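Local coordinates for conserved hypothetical protein (Streptococcus pneumoniae, PDB 2GK4) that is of unknown function but, from its flavoprotein-family relationship to coenzyme A biosynthesis enzymes, probably acts in pantothenate metabolism, perhaps as a phosphopantothenate–cysteine ligase, at residues A[155-159]-A[182-186]; A[4-10]-A[85-91]; A[172-176]-A[205-210]. One frame throughout, in Å; residues are numbered along the deposited sequence.

Contact 1: residues A[155-159]-A[182-186]; sequences IHLIG and NQADL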
# COMPACT_ATOMS: atom_id res chain seq x y z
N ILE A 155 -18.94 -25.93 7.78
CA ILE A 155 -18.02 -25.02 8.47
C ILE A 155 -18.79 -23.97 9.28
O ILE A 155 -19.88 -23.54 8.90
CB ILE A 155 -17.00 -24.38 7.49
CG1 ILE A 155 -15.75 -23.89 8.25
CG2 ILE A 155 -17.66 -23.27 6.64
CD1 ILE A 155 -14.67 -23.31 7.36
N HIS A 156 -18.26 -23.58 10.45
CA HIS A 156 -18.86 -22.48 11.20
C HIS A 156 -18.25 -21.18 10.70
O HIS A 156 -17.05 -20.97 10.84
CB HIS A 156 -18.58 -22.69 12.69
CG HIS A 156 -19.22 -23.93 13.24
ND1 HIS A 156 -20.58 -24.11 13.25
CD2 HIS A 156 -18.68 -25.07 13.73
CE1 HIS A 156 -20.86 -25.30 13.76
NE2 HIS A 156 -19.73 -25.90 14.06
N LEU A 157 -19.08 -20.34 10.06
CA LEU A 157 -18.59 -19.12 9.41
C LEU A 157 -18.84 -17.90 10.28
O LEU A 157 -19.98 -17.55 10.59
CB LEU A 157 -19.27 -18.91 8.07
CG LEU A 157 -19.05 -17.61 7.31
CD1 LEU A 157 -17.54 -17.34 7.13
CD2 LEU A 157 -19.78 -17.74 5.94
N ILE A 158 -17.76 -17.22 10.62
CA ILE A 158 -17.83 -16.02 11.41
C ILE A 158 -17.26 -14.89 10.60
O ILE A 158 -16.11 -14.95 10.12
CB ILE A 158 -17.08 -16.16 12.76
CG1 ILE A 158 -17.74 -17.26 13.60
CG2 ILE A 158 -17.09 -14.80 13.47
CD1 ILE A 158 -16.82 -17.98 14.57
N GLY A 159 -18.08 -13.87 10.39
CA GLY A 159 -17.59 -12.68 9.66
C GLY A 159 -17.65 -11.43 10.50
O GLY A 159 -18.08 -11.48 11.68
N ASN A 182 -24.54 -14.63 3.44
CA ASN A 182 -23.34 -15.49 3.51
C ASN A 182 -23.57 -16.82 4.20
O ASN A 182 -22.63 -17.61 4.37
CB ASN A 182 -22.21 -14.74 4.22
CG ASN A 182 -21.70 -13.56 3.41
OD1 ASN A 182 -21.28 -13.72 2.28
ND2 ASN A 182 -21.74 -12.38 4.00
N GLN A 183 -24.80 -17.06 4.62
CA GLN A 183 -25.10 -18.19 5.51
C GLN A 183 -24.09 -18.24 6.65
O GLN A 183 -23.66 -19.32 7.10
CB GLN A 183 -25.09 -19.51 4.75
CG GLN A 183 -25.90 -19.50 3.49
CD GLN A 183 -25.78 -20.80 2.74
OE1 GLN A 183 -26.09 -21.87 3.28
NE2 GLN A 183 -25.33 -20.72 1.48
N ALA A 184 -23.71 -17.05 7.12
CA ALA A 184 -22.79 -16.97 8.22
C ALA A 184 -23.57 -17.29 9.46
O ALA A 184 -24.80 -17.11 9.52
CB ALA A 184 -22.15 -15.55 8.32
N ASP A 185 -22.81 -17.73 10.44
CA ASP A 185 -23.32 -18.18 11.69
C ASP A 185 -23.38 -16.99 12.67
O ASP A 185 -24.32 -16.84 13.47
CB ASP A 185 -22.39 -19.30 12.12
CG ASP A 185 -22.55 -20.57 11.24
OD1 ASP A 185 -21.99 -20.72 10.08
OD2 ASP A 185 -23.29 -21.44 11.75
N LEU A 186 -22.42 -16.09 12.52
CA LEU A 186 -22.17 -15.00 13.43
C LEU A 186 -21.52 -13.90 12.62
O LEU A 186 -20.60 -14.18 11.84
CB LEU A 186 -21.22 -15.44 14.54
CG LEU A 186 -20.63 -14.36 15.45
CD1 LEU A 186 -21.78 -13.67 16.25
CD2 LEU A 186 -19.60 -15.00 16.43
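Leu-157, on strand 156-163, lies beside Asp-185, in the loop just before strand 186-191, and Asp-185 engages both its C=O and its N-H. The N of Asp-185 donates to Leu-157 O over 2.8 Å, while OD1 of Asp-185 accepts from Leu-157 N at 2.9 Å in a nearly straight bond (172°). CB of Asp-185 already points at the strand, and CG, anti to the carbonyl carbon (chi1 -70°), brings OD1 to that N-H, which arrives from above the carboxylate plane. This bond is described for one of two modelled conformers and is to that extent doubtful. Farther along, Gly-159 N donates to Leu-186 O at 2.9 Å, continuing the parallel ladder, whereas Leu-186 N makes a weak bond to Leu-157 O.

In the same conformer OD2 of Asp-185 lies at the edge of the His-156 ring, 4.1 Å from ND1; the ring itself stacks on Tyr-230.

Apolar contacts flank the ladder. The small methyl CB of Ala-184 lies against the branch point CG of Leu-157 at 3.9 Å, and CD2 of Leu-157 approaches Asn-182 O to 3.3 Å. Ile-158 and Leu-186 share one face of the sheet, where CG2 of Ile-158 meets CD2 of Leu-186 at 3.9 Å.

With positive phi, Gln-183 ends helix 168-182 in a Schellman motif; its NE2 is hydrogen-bonded to OE2 of Glu-150. Strand 156-163, helix 168-182 and strand 186-191 form a beta-alpha-beta crossover. Strand 87-90 borders strand 156-163 on its other side, and helix 216-228 packs over the Ile-158 and Leu-186 face.

Contact 2: residues A[4-10]-A[85-91]; sequences MKILVTS and YQVLIHS
The phenol ring of Tyr-85 has CD1 of Leu-7 over one face and the backbone N of Ile-6 in plane at its edge, while CB of Lys-5 approaches CD2 of Tyr-85 obliquely at 3.5 Å.

The side chain of Gln-86 bends at chi2 (66°), bringing its amide OE1 to Lys-5 N at 2.7 Å, in the carbonyl plane; a side-chain amide here extends the backbone ladder by one rung. Within the parallel ladder, Leu-7 N bonds Val-87 O and Ile-89 N bonds Leu-7 O, each at 2.8 Å. Beta-branched and leucine side chains suit this buried sheet: CD1 of Ile-6 rests on CB of Val-87 at 3.7 Å on one face, and CG of Leu-7 lies beside CD1 of Leu-88 on the other. CE of selenomethionine Met-4 meets CB of Gln-86.

Ser-91 N donates to Thr-9 O at 3.1 Å. Ser-91 OG donates to the same Thr-9 O at 2.6 Å, and Thr-9 OG1 bonds Met-92 N. The hydroxyls of Thr-9 and Ser-91 thus tie together the C-terminal ends of the two strands. A glycerol, probably from the crystallisation liquor, is bound beside Ser-91, consistent with a ligand site at these ends, as in Rossmann-like sheets.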
# COMPACT_ATOMS: atom_id res chain seq x y z
N MSE A 4 -10.90 -29.46 16.50
CA MSE A 4 -11.35 -28.56 15.44
C MSE A 4 -10.29 -27.52 15.07
O MSE A 4 -9.66 -26.91 15.92
CB MSE A 4 -12.78 -28.05 15.67
CG MSE A 4 -13.03 -26.70 16.27
SE MSE A 4 -15.00 -26.47 16.41
CE MSE A 4 -15.66 -27.90 15.38
N LYS A 5 -10.06 -27.41 13.77
CA LYS A 5 -9.00 -26.60 13.21
C LYS A 5 -9.64 -25.29 12.77
O LYS A 5 -10.74 -25.30 12.19
CB LYS A 5 -8.40 -27.30 11.99
CG LYS A 5 -7.66 -28.61 12.29
CD LYS A 5 -7.06 -29.16 11.00
CE LYS A 5 -6.33 -30.48 11.22
NZ LYS A 5 -5.77 -30.97 9.92
N ILE A 6 -8.97 -24.18 13.06
CA ILE A 6 -9.54 -22.86 12.82
C ILE A 6 -8.79 -22.12 11.71
O ILE A 6 -7.58 -21.97 11.76
CB ILE A 6 -9.49 -21.98 14.10
CG1 ILE A 6 -9.83 -22.79 15.37
CG2 ILE A 6 -10.38 -20.75 13.94
CD1 ILE A 6 -11.25 -23.20 15.51
N LEU A 7 -9.54 -21.64 10.71
CA LEU A 7 -8.99 -20.82 9.66
C LEU A 7 -9.33 -19.37 9.98
O LEU A 7 -10.47 -19.03 10.32
CB LEU A 7 -9.63 -21.23 8.30
CG LEU A 7 -9.13 -20.60 6.99
CD1 LEU A 7 -7.64 -20.90 6.73
CD2 LEU A 7 -10.01 -21.15 5.87
N VAL A 8 -8.32 -18.50 9.94
CA VAL A 8 -8.50 -17.11 10.29
C VAL A 8 -7.97 -16.27 9.17
O VAL A 8 -6.92 -16.60 8.56
CB VAL A 8 -7.79 -16.75 11.66
CG1 VAL A 8 -7.98 -15.27 11.98
CG2 VAL A 8 -8.26 -17.65 12.84
N THR A 9 -8.67 -15.17 8.85
CA THR A 9 -8.08 -14.20 7.94
C THR A 9 -7.90 -12.86 8.65
O THR A 9 -8.70 -12.48 9.54
CB THR A 9 -8.91 -13.95 6.63
OG1 THR A 9 -10.10 -13.21 6.95
CG2 THR A 9 -9.31 -15.29 5.92
N SER A 10 -6.83 -12.16 8.29
CA SER A 10 -6.66 -10.80 8.80
C SER A 10 -5.89 -9.91 7.83
O SER A 10 -5.25 -10.38 6.89
CB SER A 10 -5.90 -10.84 10.14
OG SER A 10 -4.51 -11.05 9.89
N TYR A 85 -11.02 -27.04 7.28
CA TYR A 85 -11.16 -26.37 8.60
C TYR A 85 -12.59 -26.44 9.07
O TYR A 85 -13.51 -26.57 8.26
CB TYR A 85 -10.62 -24.90 8.54
CG TYR A 85 -9.11 -24.94 8.35
CD1 TYR A 85 -8.55 -25.15 7.09
CD2 TYR A 85 -8.26 -24.88 9.45
CE1 TYR A 85 -7.17 -25.26 6.92
CE2 TYR A 85 -6.86 -25.01 9.30
CZ TYR A 85 -6.33 -25.19 8.03
OH TYR A 85 -4.96 -25.33 7.86
N GLN A 86 -12.78 -26.37 10.39
CA GLN A 86 -14.11 -26.50 10.99
C GLN A 86 -14.73 -25.13 11.37
O GLN A 86 -15.95 -25.00 11.60
CB GLN A 86 -14.04 -27.37 12.22
CG GLN A 86 -13.79 -28.87 11.92
CD GLN A 86 -12.42 -29.11 11.33
OE1 GLN A 86 -11.40 -28.80 11.94
NE2 GLN A 86 -12.40 -29.65 10.11
N VAL A 87 -13.87 -24.12 11.41
CA VAL A 87 -14.31 -22.75 11.68
C VAL A 87 -13.53 -21.81 10.79
O VAL A 87 -12.33 -22.00 10.58
CB VAL A 87 -14.03 -22.36 13.17
CG1 VAL A 87 -14.44 -20.88 13.44
CG2 VAL A 87 -14.73 -23.33 14.10
N LEU A 88 -14.23 -20.80 10.26
CA LEU A 88 -13.57 -19.66 9.55
C LEU A 88 -13.92 -18.35 10.28
O LEU A 88 -15.09 -18.00 10.43
CB LEU A 88 -14.01 -19.60 8.07
CG LEU A 88 -13.63 -18.30 7.33
CD1 LEU A 88 -12.07 -18.09 7.33
CD2 LEU A 88 -14.16 -18.34 5.91
N ILE A 89 -12.89 -17.62 10.70
CA ILE A 89 -13.05 -16.31 11.27
C ILE A 89 -12.49 -15.33 10.27
O ILE A 89 -11.27 -15.19 10.15
CB ILE A 89 -12.36 -16.16 12.66
CG1 ILE A 89 -12.90 -17.20 13.62
CG2 ILE A 89 -12.50 -14.72 13.17
CD1 ILE A 89 -12.09 -17.26 14.97
N HIS A 90 -13.40 -14.72 9.52
CA HIS A 90 -12.99 -13.87 8.42
C HIS A 90 -12.91 -12.41 8.85
O HIS A 90 -13.93 -11.69 8.88
CB HIS A 90 -13.95 -14.03 7.22
CG HIS A 90 -13.53 -13.23 6.03
ND1 HIS A 90 -14.37 -12.39 5.34
CD2 HIS A 90 -12.31 -13.10 5.46
CE1 HIS A 90 -13.70 -11.82 4.35
NE2 HIS A 90 -12.44 -12.22 4.42
N SER A 91 -11.71 -11.96 9.20
CA SER A 91 -11.56 -10.57 9.60
C SER A 91 -10.78 -9.68 8.64
O SER A 91 -10.66 -8.46 8.88
CB SER A 91 -10.99 -10.49 11.03
OG SER A 91 -9.58 -10.54 11.03

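Contact 3: residues A[172-176]-A[205-210]; sequences VDIAR and VEKNQL
Arg-176, on helix 168-182, reaches across to the turn of a beta hairpin formed by strands 202-205 and 210-213. The turn is closed within itself by Glu-206 N bonding Gln-209 O, and the arginine fastens the helix to it from outside.

The polar part rests on one acceptor. NE of Arg-176 donates to Glu-206 O at 3.0 Å, and NH1 of Arg-176 donates to the same Glu-206 O at 3.2 Å, a side-on grip in which the carbonyl oxygen lies close to the guanidinium plane. The chain, extended from CG to NE (chi2 -173°), brings NE and NH1 to that carbonyl; a long side chain with several N-H donors suits such a backbone acceptor. The carboxylate of Glu-206 has its own partner: OE2 forms a salt bridge with Lys-226 NZ.

Apolar contacts line the inner side. The small Ala-175 lies where helix and strand come together, its CA 6.6 Å from the CA of Val-205, and turns its CB onto CG2 of Val-205 at 3.7 Å. CG of Arg-176 crosses CG1 of Val-205 at 3.5 Å. Leu-210 extends its CD2 to CG1 of Val-172 at 4.0 Å, so the valines and the leucine join helix to hairpin.

The guanidinium of Arg-176 is itself layered: Lys-207 O stands 3.1 Å above one face and CG1 of Val-172 lies 3.6 Å above the opposite one, each offset toward the rim.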
# COMPACT_ATOMS: atom_id res chain seq x y z
N VAL A 172 -26.82 -3.56 13.38
CA VAL A 172 -27.48 -4.87 13.48
C VAL A 172 -28.24 -5.25 12.20
O VAL A 172 -28.11 -6.38 11.71
CB VAL A 172 -28.43 -4.92 14.71
CG1 VAL A 172 -29.30 -6.20 14.68
CG2 VAL A 172 -27.56 -4.88 15.98
N ASP A 173 -29.02 -4.31 11.67
CA ASP A 173 -29.77 -4.48 10.41
C ASP A 173 -28.83 -4.93 9.29
O ASP A 173 -29.07 -5.98 8.66
CB ASP A 173 -30.49 -3.15 10.09
CG ASP A 173 -31.08 -3.06 8.65
OD1 ASP A 173 -30.90 -3.94 7.80
OD2 ASP A 173 -31.71 -2.01 8.35
N ILE A 174 -27.76 -4.18 9.08
CA ILE A 174 -26.76 -4.51 8.05
C ILE A 174 -26.05 -5.86 8.31
O ILE A 174 -25.85 -6.67 7.38
CB ILE A 174 -25.74 -3.38 7.89
CG1 ILE A 174 -26.45 -2.06 7.51
CG2 ILE A 174 -24.60 -3.75 6.87
CD1 ILE A 174 -27.23 -2.08 6.17
N ALA A 175 -25.64 -6.09 9.56
CA ALA A 175 -25.03 -7.37 9.93
C ALA A 175 -25.96 -8.56 9.66
O ALA A 175 -25.51 -9.59 9.14
CB ALA A 175 -24.58 -7.36 11.40
N ARG A 176 -27.25 -8.42 9.98
CA ARG A 176 -28.19 -9.51 9.72
C ARG A 176 -28.41 -9.82 8.25
O ARG A 176 -28.55 -10.98 7.88
CB ARG A 176 -29.51 -9.27 10.43
CG ARG A 176 -29.37 -9.64 11.89
CD ARG A 176 -30.63 -9.60 12.65
NE ARG A 176 -30.35 -10.13 13.97
CZ ARG A 176 -30.94 -9.75 15.09
NH1 ARG A 176 -30.57 -10.33 16.23
NH2 ARG A 176 -31.90 -8.82 15.09
N VAL A 205 -23.64 -10.41 16.32
CA VAL A 205 -24.93 -10.53 15.68
C VAL A 205 -25.18 -11.96 15.19
O VAL A 205 -24.48 -12.52 14.28
CB VAL A 205 -25.10 -9.48 14.52
CG1 VAL A 205 -26.49 -9.56 13.92
CG2 VAL A 205 -24.87 -8.06 15.04
N GLU A 206 -26.21 -12.55 15.76
CA GLU A 206 -26.75 -13.79 15.25
C GLU A 206 -28.17 -13.59 14.74
O GLU A 206 -28.74 -12.51 14.85
CB GLU A 206 -26.69 -14.86 16.34
CG GLU A 206 -25.27 -15.19 16.78
CD GLU A 206 -25.24 -16.02 18.05
OE1 GLU A 206 -25.90 -15.66 19.03
OE2 GLU A 206 -24.52 -17.02 18.10
N LYS A 207 -28.74 -14.64 14.18
CA LYS A 207 -30.04 -14.57 13.54
C LYS A 207 -31.10 -13.99 14.48
O LYS A 207 -31.81 -13.06 14.12
CB LYS A 207 -30.43 -15.97 13.11
CG LYS A 207 -31.68 -16.03 12.27
CD LYS A 207 -31.55 -17.16 11.25
CE LYS A 207 -31.80 -18.53 11.86
NZ LYS A 207 -32.55 -19.41 10.89
N ASN A 208 -31.14 -14.50 15.70
CA ASN A 208 -32.18 -14.13 16.67
C ASN A 208 -31.66 -13.65 18.02
O ASN A 208 -32.44 -13.54 18.99
CB ASN A 208 -33.09 -15.33 16.95
CG ASN A 208 -33.93 -15.74 15.74
OD1 ASN A 208 -34.39 -14.91 14.96
ND2 ASN A 208 -34.12 -17.04 15.58
N GLN A 209 -30.36 -13.40 18.15
CA GLN A 209 -29.86 -12.82 19.39
C GLN A 209 -28.63 -11.98 19.15
O GLN A 209 -27.99 -12.09 18.11
CB GLN A 209 -29.56 -13.86 20.46
CG GLN A 209 -29.07 -15.18 19.95
CD GLN A 209 -29.41 -16.30 20.91
OE1 GLN A 209 -30.35 -17.06 20.68
NE2 GLN A 209 -28.67 -16.40 22.01
N LEU A 210 -28.34 -11.18 20.16
CA LEU A 210 -27.24 -10.25 20.16
C LEU A 210 -26.44 -10.39 21.44
O LEU A 210 -26.99 -10.74 22.50
CB LEU A 210 -27.77 -8.81 20.12
CG LEU A 210 -28.66 -8.36 18.95
CD1 LEU A 210 -29.08 -6.91 19.19
CD2 LEU A 210 -27.97 -8.52 17.60

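Overall arrangement
The three contacts step across one mixed sheet. Contact 2 joins strands 5-9 and 87-90, contact 1 joins strand 156-163 to the start of 186-191, and contact 3 ties helix 168-182 to the hairpin at the sheet's far edge. Centres of contacts 1 and 2 are 10 Å apart, with strands 87-90 and 156-163 adjacent; centres of contacts 1 and 3 lie 12 Å apart, and the two touch through Leu-186. Contacts 2 and 3 do not meet. Along the chain, contact 2 closes before contact 1 opens, while the segments of contacts 1 and 3 alternate. Contacts 1 and 2 thus belong to the parallel, Rossmann-like core of the sheet, and contact 3 packs a helix on its antiparallel edge.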